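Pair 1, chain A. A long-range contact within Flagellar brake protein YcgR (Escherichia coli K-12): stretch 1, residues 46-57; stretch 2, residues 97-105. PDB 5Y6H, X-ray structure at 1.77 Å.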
# COMPACT_ATOMS: atom_id res chain seq x y z
N ILE A 46 1.30 6.19 -8.78
CA ILE A 46 0.21 6.78 -8.02
C ILE A 46 -0.54 7.77 -8.91
O ILE A 46 0.08 8.56 -9.63
CB ILE A 46 0.71 7.45 -6.73
CG1 ILE A 46 -0.46 8.03 -5.92
CG2 ILE A 46 1.77 8.51 -7.02
CD1 ILE A 46 -1.39 6.97 -5.36
N THR A 47 -1.87 7.69 -8.89
CA THR A 47 -2.76 8.69 -9.48
C THR A 47 -3.87 8.95 -8.47
O THR A 47 -3.98 8.21 -7.48
CB THR A 47 -3.34 8.23 -10.82
OG1 THR A 47 -4.45 7.34 -10.59
CG2 THR A 47 -2.29 7.53 -11.68
N PRO A 48 -4.71 9.98 -8.65
CA PRO A 48 -5.85 10.16 -7.73
C PRO A 48 -6.78 8.96 -7.68
O PRO A 48 -7.55 8.84 -6.71
CB PRO A 48 -6.55 11.40 -8.28
CG PRO A 48 -5.47 12.16 -8.95
CD PRO A 48 -4.59 11.12 -9.58
N ASP A 49 -6.74 8.07 -8.67
CA ASP A 49 -7.68 6.97 -8.75
C ASP A 49 -7.06 5.59 -8.59
O ASP A 49 -7.80 4.61 -8.52
CB ASP A 49 -8.45 7.03 -10.08
CG ASP A 49 -9.36 8.23 -10.17
OD1 ASP A 49 -9.53 8.76 -11.29
OD2 ASP A 49 -9.91 8.65 -9.13
N LYS A 50 -5.73 5.47 -8.53
CA LYS A 50 -5.15 4.14 -8.52
C LYS A 50 -3.77 4.13 -7.86
O LYS A 50 -3.03 5.11 -7.90
CB LYS A 50 -5.06 3.57 -9.95
CG LYS A 50 -3.70 3.71 -10.60
CD LYS A 50 -3.68 3.08 -11.99
CE LYS A 50 -2.87 3.91 -12.96
NZ LYS A 50 -2.73 3.24 -14.29
N LEU A 51 -3.46 2.99 -7.24
CA LEU A 51 -2.12 2.65 -6.76
C LEU A 51 -1.63 1.43 -7.51
O LEU A 51 -2.38 0.45 -7.66
CB LEU A 51 -2.12 2.34 -5.25
CG LEU A 51 -2.29 3.40 -4.17
CD1 LEU A 51 -3.66 4.04 -4.24
CD2 LEU A 51 -2.06 2.77 -2.80
N VAL A 52 -0.38 1.46 -7.96
CA VAL A 52 0.26 0.30 -8.59
C VAL A 52 1.35 -0.19 -7.65
O VAL A 52 2.25 0.58 -7.29
CB VAL A 52 0.83 0.65 -9.97
CG1 VAL A 52 1.37 -0.59 -10.65
CG2 VAL A 52 -0.23 1.31 -10.83
N LEU A 53 1.27 -1.46 -7.26
CA LEU A 53 2.18 -2.05 -6.28
C LEU A 53 2.97 -3.19 -6.89
O LEU A 53 2.44 -3.98 -7.68
CB LEU A 53 1.40 -2.57 -5.05
CG LEU A 53 0.43 -1.58 -4.39
CD1 LEU A 53 -0.48 -2.29 -3.40
CD2 LEU A 53 1.20 -0.45 -3.70
N ASP A 54 4.25 -3.29 -6.52
CA ASP A 54 5.11 -4.35 -7.04
C ASP A 54 4.68 -5.72 -6.51
O ASP A 54 4.22 -5.85 -5.37
CB ASP A 54 6.57 -4.08 -6.66
CG ASP A 54 7.56 -4.81 -7.55
OD1 ASP A 54 7.15 -5.33 -8.61
OD2 ASP A 54 8.76 -4.86 -7.20
N PHE A 55 4.84 -6.74 -7.35
CA PHE A 55 4.70 -8.11 -6.90
C PHE A 55 5.80 -8.45 -5.90
O PHE A 55 6.89 -7.86 -5.92
CB PHE A 55 4.79 -9.08 -8.09
CG PHE A 55 3.46 -9.53 -8.63
CD1 PHE A 55 3.34 -10.75 -9.29
CD2 PHE A 55 2.32 -8.73 -8.50
CE1 PHE A 55 2.13 -11.18 -9.80
CE2 PHE A 55 1.10 -9.15 -9.01
CZ PHE A 55 1.00 -10.38 -9.67
N GLY A 56 5.52 -9.41 -5.02
CA GLY A 56 6.56 -10.01 -4.22
C GLY A 56 7.37 -11.01 -5.02
O GLY A 56 7.02 -11.39 -6.13
N SER A 57 8.49 -11.45 -4.43
CA SER A 57 9.38 -12.36 -5.13
C SER A 57 8.86 -13.79 -5.19
O SER A 57 9.26 -14.54 -6.08
CB SER A 57 10.77 -12.34 -4.49
OG SER A 57 10.71 -12.71 -3.13
N LEU A 97 6.12 -5.85 -16.32
CA LEU A 97 6.08 -6.83 -15.25
C LEU A 97 4.69 -6.90 -14.64
O LEU A 97 3.93 -5.93 -14.72
CB LEU A 97 7.10 -6.48 -14.15
CG LEU A 97 8.57 -6.80 -14.46
CD1 LEU A 97 9.48 -6.10 -13.46
CD2 LEU A 97 8.80 -8.31 -14.45
N PRO A 98 4.31 -8.02 -14.03
CA PRO A 98 3.04 -8.06 -13.29
C PRO A 98 3.10 -7.15 -12.08
O PRO A 98 4.15 -6.94 -11.48
CB PRO A 98 2.90 -9.53 -12.87
CG PRO A 98 4.12 -10.24 -13.34
CD PRO A 98 5.10 -9.26 -13.87
N ALA A 99 1.94 -6.60 -11.73
CA ALA A 99 1.83 -5.70 -10.59
C ALA A 99 0.44 -5.82 -9.99
O ALA A 99 -0.50 -6.30 -10.65
CB ALA A 99 2.11 -4.24 -10.99
N PHE A 100 0.31 -5.40 -8.74
CA PHE A 100 -1.00 -5.24 -8.11
C PHE A 100 -1.55 -3.85 -8.42
O PHE A 100 -0.80 -2.87 -8.44
CB PHE A 100 -0.94 -5.42 -6.59
CG PHE A 100 -0.32 -6.71 -6.13
CD1 PHE A 100 -0.97 -7.92 -6.31
CD2 PHE A 100 0.90 -6.70 -5.47
CE1 PHE A 100 -0.39 -9.11 -5.87
CE2 PHE A 100 1.48 -7.88 -5.02
CZ PHE A 100 0.83 -9.09 -5.22
N ILE A 101 -2.86 -3.77 -8.63
CA ILE A 101 -3.55 -2.50 -8.72
C ILE A 101 -4.62 -2.45 -7.64
O ILE A 101 -5.32 -3.45 -7.39
CB ILE A 101 -4.17 -2.25 -10.11
CG1 ILE A 101 -4.94 -0.93 -10.14
CG2 ILE A 101 -5.07 -3.41 -10.54
CD1 ILE A 101 -5.32 -0.46 -11.53
N THR A 102 -4.73 -1.31 -6.97
CA THR A 102 -5.81 -1.05 -6.02
C THR A 102 -6.12 0.44 -6.09
O THR A 102 -5.62 1.15 -6.96
CB THR A 102 -5.43 -1.56 -4.62
OG1 THR A 102 -6.59 -1.57 -3.78
CG2 THR A 102 -4.33 -0.70 -4.00
N VAL A 103 -6.97 0.91 -5.18
CA VAL A 103 -7.42 2.30 -5.20
C VAL A 103 -7.11 2.91 -3.85
O VAL A 103 -6.90 2.19 -2.86
CB VAL A 103 -8.92 2.41 -5.56
CG1 VAL A 103 -9.19 1.75 -6.91
CG2 VAL A 103 -9.78 1.79 -4.48
N PRO A 104 -7.04 4.24 -3.77
CA PRO A 104 -6.69 4.90 -2.50
C PRO A 104 -7.67 4.55 -1.40
O PRO A 104 -8.88 4.44 -1.64
CB PRO A 104 -6.76 6.40 -2.85
CG PRO A 104 -6.47 6.46 -4.31
CD PRO A 104 -7.08 5.20 -4.89
N PRO A 105 -7.17 4.35 -0.18
CA PRO A 105 -8.07 4.03 0.93
C PRO A 105 -8.83 5.27 1.36
O PRO A 105 -8.38 6.40 1.14
CB PRO A 105 -7.10 3.55 2.03
CG PRO A 105 -5.88 4.40 1.78
CD PRO A 105 -5.77 4.49 0.27
O HOH W 1 5.75 -4.88 -11.03

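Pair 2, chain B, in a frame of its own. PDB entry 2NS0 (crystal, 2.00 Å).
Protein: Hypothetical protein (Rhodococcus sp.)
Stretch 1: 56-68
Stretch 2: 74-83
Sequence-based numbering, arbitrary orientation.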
# COMPACT_ATOMS: atom_id res chain seq x y z
N ALA B 56 -11.34 -1.99 -4.46
CA ALA B 56 -12.39 -1.07 -4.07
C ALA B 56 -12.30 0.22 -4.87
O ALA B 56 -13.17 1.04 -4.80
CB ALA B 56 -12.29 -0.80 -2.61
N GLY B 57 -11.22 0.39 -5.62
CA GLY B 57 -11.03 1.52 -6.48
C GLY B 57 -10.48 2.74 -5.77
O GLY B 57 -10.34 3.77 -6.40
N GLU B 58 -10.15 2.60 -4.47
CA GLU B 58 -9.61 3.71 -3.65
C GLU B 58 -8.15 4.10 -3.99
O GLU B 58 -7.78 5.30 -3.97
CB GLU B 58 -9.65 3.32 -2.18
CG GLU B 58 -11.08 3.09 -1.70
CD GLU B 58 -11.22 3.11 -0.17
OE1 GLU B 58 -10.23 3.44 0.52
OE2 GLU B 58 -12.34 2.83 0.30
N VAL B 59 -7.32 3.09 -4.24
CA VAL B 59 -5.94 3.30 -4.59
C VAL B 59 -5.62 2.53 -5.86
O VAL B 59 -6.39 1.63 -6.23
CB VAL B 59 -4.96 2.84 -3.43
CG1 VAL B 59 -5.32 3.52 -2.07
CG2 VAL B 59 -4.86 1.32 -3.34
N GLU B 60 -4.52 2.89 -6.51
CA GLU B 60 -3.90 2.06 -7.56
C GLU B 60 -2.49 1.69 -7.15
O GLU B 60 -1.77 2.46 -6.48
CB GLU B 60 -3.82 2.81 -8.89
CG GLU B 60 -5.16 3.09 -9.53
CD GLU B 60 -5.08 4.10 -10.63
OE1 GLU B 60 -4.44 5.16 -10.43
OE2 GLU B 60 -5.62 3.80 -11.72
N VAL B 61 -2.07 0.52 -7.61
CA VAL B 61 -0.71 0.08 -7.36
C VAL B 61 -0.04 0.11 -8.73
O VAL B 61 -0.65 -0.32 -9.74
CB VAL B 61 -0.70 -1.38 -6.79
CG1 VAL B 61 0.74 -1.92 -6.70
CG2 VAL B 61 -1.47 -1.49 -5.43
N THR B 62 1.20 0.62 -8.78
CA THR B 62 1.96 0.70 -10.02
C THR B 62 3.33 0.06 -9.87
O THR B 62 3.89 -0.02 -8.78
CB THR B 62 2.14 2.16 -10.56
OG1 THR B 62 2.99 2.90 -9.68
CG2 THR B 62 0.77 2.90 -10.72
N GLN B 63 3.86 -0.41 -10.98
CA GLN B 63 5.21 -0.92 -11.06
C GLN B 63 5.76 -0.48 -12.41
O GLN B 63 5.17 -0.72 -13.45
CB GLN B 63 5.22 -2.43 -10.96
CG GLN B 63 6.62 -2.92 -10.79
CD GLN B 63 6.67 -4.39 -10.58
OE1 GLN B 63 7.01 -4.84 -9.49
NE2 GLN B 63 6.35 -5.16 -11.60
N LYS B 64 6.90 0.18 -12.37
CA LYS B 64 7.48 0.78 -13.54
C LYS B 64 6.49 1.63 -14.34
O LYS B 64 6.52 1.62 -15.58
CB LYS B 64 8.13 -0.31 -14.39
CG LYS B 64 9.18 -1.04 -13.57
CD LYS B 64 9.74 -2.15 -14.27
CE LYS B 64 10.57 -2.89 -13.30
NZ LYS B 64 11.19 -3.98 -13.99
N GLY B 65 5.67 2.39 -13.63
CA GLY B 65 4.70 3.28 -14.26
C GLY B 65 3.33 2.67 -14.66
O GLY B 65 2.35 3.42 -14.93
N ALA B 66 3.27 1.34 -14.73
CA ALA B 66 2.08 0.62 -15.15
C ALA B 66 1.21 0.20 -13.96
O ALA B 66 1.74 -0.23 -12.94
CB ALA B 66 2.49 -0.62 -15.98
N VAL B 67 -0.12 0.29 -14.08
CA VAL B 67 -0.99 -0.22 -13.02
C VAL B 67 -0.88 -1.76 -12.98
O VAL B 67 -0.97 -2.43 -14.04
CB VAL B 67 -2.48 0.28 -13.15
CG1 VAL B 67 -3.42 -0.46 -12.14
CG2 VAL B 67 -2.58 1.81 -12.92
N VAL B 68 -0.65 -2.29 -11.77
CA VAL B 68 -0.50 -3.75 -11.53
C VAL B 68 -1.32 -4.20 -10.28
O VAL B 68 -1.73 -3.37 -9.46
CB VAL B 68 1.04 -4.17 -11.33
CG1 VAL B 68 1.94 -3.90 -12.57
CG2 VAL B 68 1.62 -3.51 -10.03
N ARG B 74 6.04 -8.78 -8.95
CA ARG B 74 7.33 -9.16 -8.38
C ARG B 74 8.15 -7.90 -8.14
O ARG B 74 8.34 -7.06 -9.02
CB ARG B 74 8.07 -10.13 -9.33
CG ARG B 74 9.54 -10.35 -8.97
CD ARG B 74 10.32 -11.10 -10.08
NE ARG B 74 9.69 -12.39 -10.40
CZ ARG B 74 9.92 -13.52 -9.72
NH1 ARG B 74 10.78 -13.52 -8.69
NH2 ARG B 74 9.30 -14.66 -10.07
N GLY B 75 8.63 -7.76 -6.91
CA GLY B 75 9.50 -6.67 -6.57
C GLY B 75 8.79 -5.35 -6.32
O GLY B 75 7.57 -5.32 -6.21
N PRO B 76 9.58 -4.26 -6.17
CA PRO B 76 9.12 -2.96 -5.72
C PRO B 76 7.94 -2.38 -6.50
O PRO B 76 7.93 -2.39 -7.74
CB PRO B 76 10.37 -2.07 -5.84
CG PRO B 76 11.51 -3.00 -5.67
CD PRO B 76 11.05 -4.27 -6.36
N ILE B 77 6.97 -1.88 -5.77
CA ILE B 77 5.78 -1.32 -6.34
C ILE B 77 5.50 0.01 -5.64
O ILE B 77 6.07 0.30 -4.57
CB ILE B 77 4.56 -2.27 -6.17
CG1 ILE B 77 4.33 -2.58 -4.65
CG2 ILE B 77 4.72 -3.54 -7.10
CD1 ILE B 77 3.05 -3.34 -4.23
N ARG B 78 4.63 0.82 -6.24
CA ARG B 78 4.20 2.11 -5.65
C ARG B 78 2.71 2.06 -5.34
O ARG B 78 1.98 1.37 -6.04
CB ARG B 78 4.46 3.25 -6.64
CG ARG B 78 5.92 3.45 -7.06
CD ARG B 78 6.86 3.59 -5.85
NE ARG B 78 6.56 4.76 -4.99
CZ ARG B 78 7.29 5.05 -3.92
NH1 ARG B 78 8.31 4.28 -3.58
NH2 ARG B 78 7.02 6.10 -3.16
N ILE B 79 2.27 2.77 -4.31
CA ILE B 79 0.81 2.87 -4.00
C ILE B 79 0.37 4.32 -4.02
O ILE B 79 1.00 5.14 -3.39
CB ILE B 79 0.46 2.25 -2.60
CG1 ILE B 79 1.06 0.83 -2.46
CG2 ILE B 79 -1.04 2.25 -2.34
CD1 ILE B 79 1.16 0.32 -0.95
N ARG B 80 -0.70 4.62 -4.77
CA ARG B 80 -1.20 5.99 -4.95
C ARG B 80 -2.73 6.00 -4.84
O ARG B 80 -3.41 4.99 -5.12
CB ARG B 80 -0.79 6.56 -6.35
CG ARG B 80 -1.52 5.90 -7.53
CD ARG B 80 -0.77 6.10 -8.83
NE ARG B 80 -1.60 5.75 -9.99
CZ ARG B 80 -1.22 5.82 -11.27
NH1 ARG B 80 0.02 6.22 -11.65
NH2 ARG B 80 -2.12 5.49 -12.18
N TRP B 81 -3.28 7.14 -4.42
CA TRP B 81 -4.72 7.38 -4.56
C TRP B 81 -5.09 7.25 -6.04
O TRP B 81 -4.37 7.73 -6.92
CB TRP B 81 -5.03 8.80 -4.12
CG TRP B 81 -4.96 9.09 -2.63
CD1 TRP B 81 -4.32 10.15 -2.03
CD2 TRP B 81 -5.57 8.33 -1.57
NE1 TRP B 81 -4.51 10.10 -0.69
CE2 TRP B 81 -5.27 8.99 -0.37
CE3 TRP B 81 -6.37 7.16 -1.53
CZ2 TRP B 81 -5.73 8.53 0.90
CZ3 TRP B 81 -6.82 6.70 -0.30
CH2 TRP B 81 -6.49 7.38 0.91
N THR B 82 -6.21 6.61 -6.32
CA THR B 82 -6.83 6.72 -7.64
C THR B 82 -7.21 8.19 -7.89
O THR B 82 -7.74 8.88 -6.99
CB THR B 82 -8.08 5.84 -7.71
OG1 THR B 82 -7.71 4.51 -7.38
CG2 THR B 82 -8.69 5.82 -9.11
N ARG B 83 -6.93 8.69 -9.09
CA ARG B 83 -7.32 10.06 -9.44
C ARG B 83 -8.16 10.19 -10.71
O ARG B 83 -8.24 11.26 -11.31
CB ARG B 83 -6.09 10.98 -9.48
CG ARG B 83 -5.55 11.32 -8.07
CD ARG B 83 -4.57 12.51 -8.14
NE ARG B 83 -5.23 13.72 -8.61
CZ ARG B 83 -5.89 14.56 -7.81
NH1 ARG B 83 -5.98 14.30 -6.49
NH2 ARG B 83 -6.49 15.64 -8.31
O HOH W 2 -5.32 7.73 -10.95
O HOH W 3 2.73 5.63 -9.98
O HOH W 4 1.91 5.71 -13.82

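An antiparallel pairing of two strands fixes where the backbone goes but leaves open what the side chains do with the space between them. Pair 1, from the flagellar brake protein YcgR, and pair 2, from a hypothetical Rhodococcus protein, illustrate this well. Fourteen central residues superpose with an RMSD of 0.7 Å, the strand directions differ by 142° in pair 1 and 153° in pair 2, and the axes approach to 4.5 and 4.6 Å.

The register is the same. Leu A51 and Thr A102 match Glu B60 and Arg B80, and each couple forms a hydrogen-bonded pair: Leu A51 N donates to Thr A102 O at 2.9 Å and Thr A102 N to Leu A51 O at 3.0 Å, while Glu B60 N reaches Arg B80 O at 2.8 Å and Arg B80 N reaches Glu B60 O at 3.0 Å. Two residues along, Leu A53 with Phe A100 matches Thr B62 with Arg B78, again with two backbone bonds apiece. Between them lie the non-hydrogen-bonded pairs Val A52 with Ile A101 and Val B61 with Ile B79. There the strands draw closer, and a CA-H...O contact joins Val A52 CA to Phe A100 O and Val B61 CA to Arg B78 O, both at 3.3 Å.

The face carrying these valines and isoleucines is alike in kind in both pairs. Val A52 CG1 packs on Ala A99 CB at 3.7 Å; at the matching positions, Val B61 CG1 meets Ile B77 CD1, also at 3.7 Å. A methyl group and a longer branched chain thus give the same separation.

The other face diverges. In pair 1 it is largely apolar: Leu A53 CB lies 4.0 Å from Phe A100 CB, and Leu A51 CD1 lies 3.7 Å from Pro A104 CD. In pair 2 the position of Leu A51 is held by Glu B60, whose OE1 accepts from both NE and NH2 of Arg B80 at 2.9 Å, forming a salt bridge. The glutamate meets the guanidinium at its edge, leaving a face free for Thr B62 CG2, 3.5 Å from Arg B80 NH1. The long arginine therefore covers its neighbour across the strands as well as neutralising its partner. A water extends the polar network, bonding to Thr B62 OG1 at 2.8 Å and Arg B80 NH1 at 3.2 Å.

The flanks are finished differently too. Pro A104 has no amide hydrogen to donate and contributes ring surface, its CG 3.5 Å from Pro A48 O. Its counterpart Thr B82 bonds through N to Glu B58 O at 3.1 Å and through OG1 to Gly B57 O at 2.9 Å. At the far end of pair 1, Phe A55 lays a ring face against Pro A98 CB, 3.8 Å from the ring centroid, and meets the Phe A100 ring obliquely. Similar buried areas, 783 and 812 Å², thus arise from very different chemistry on one backbone frame.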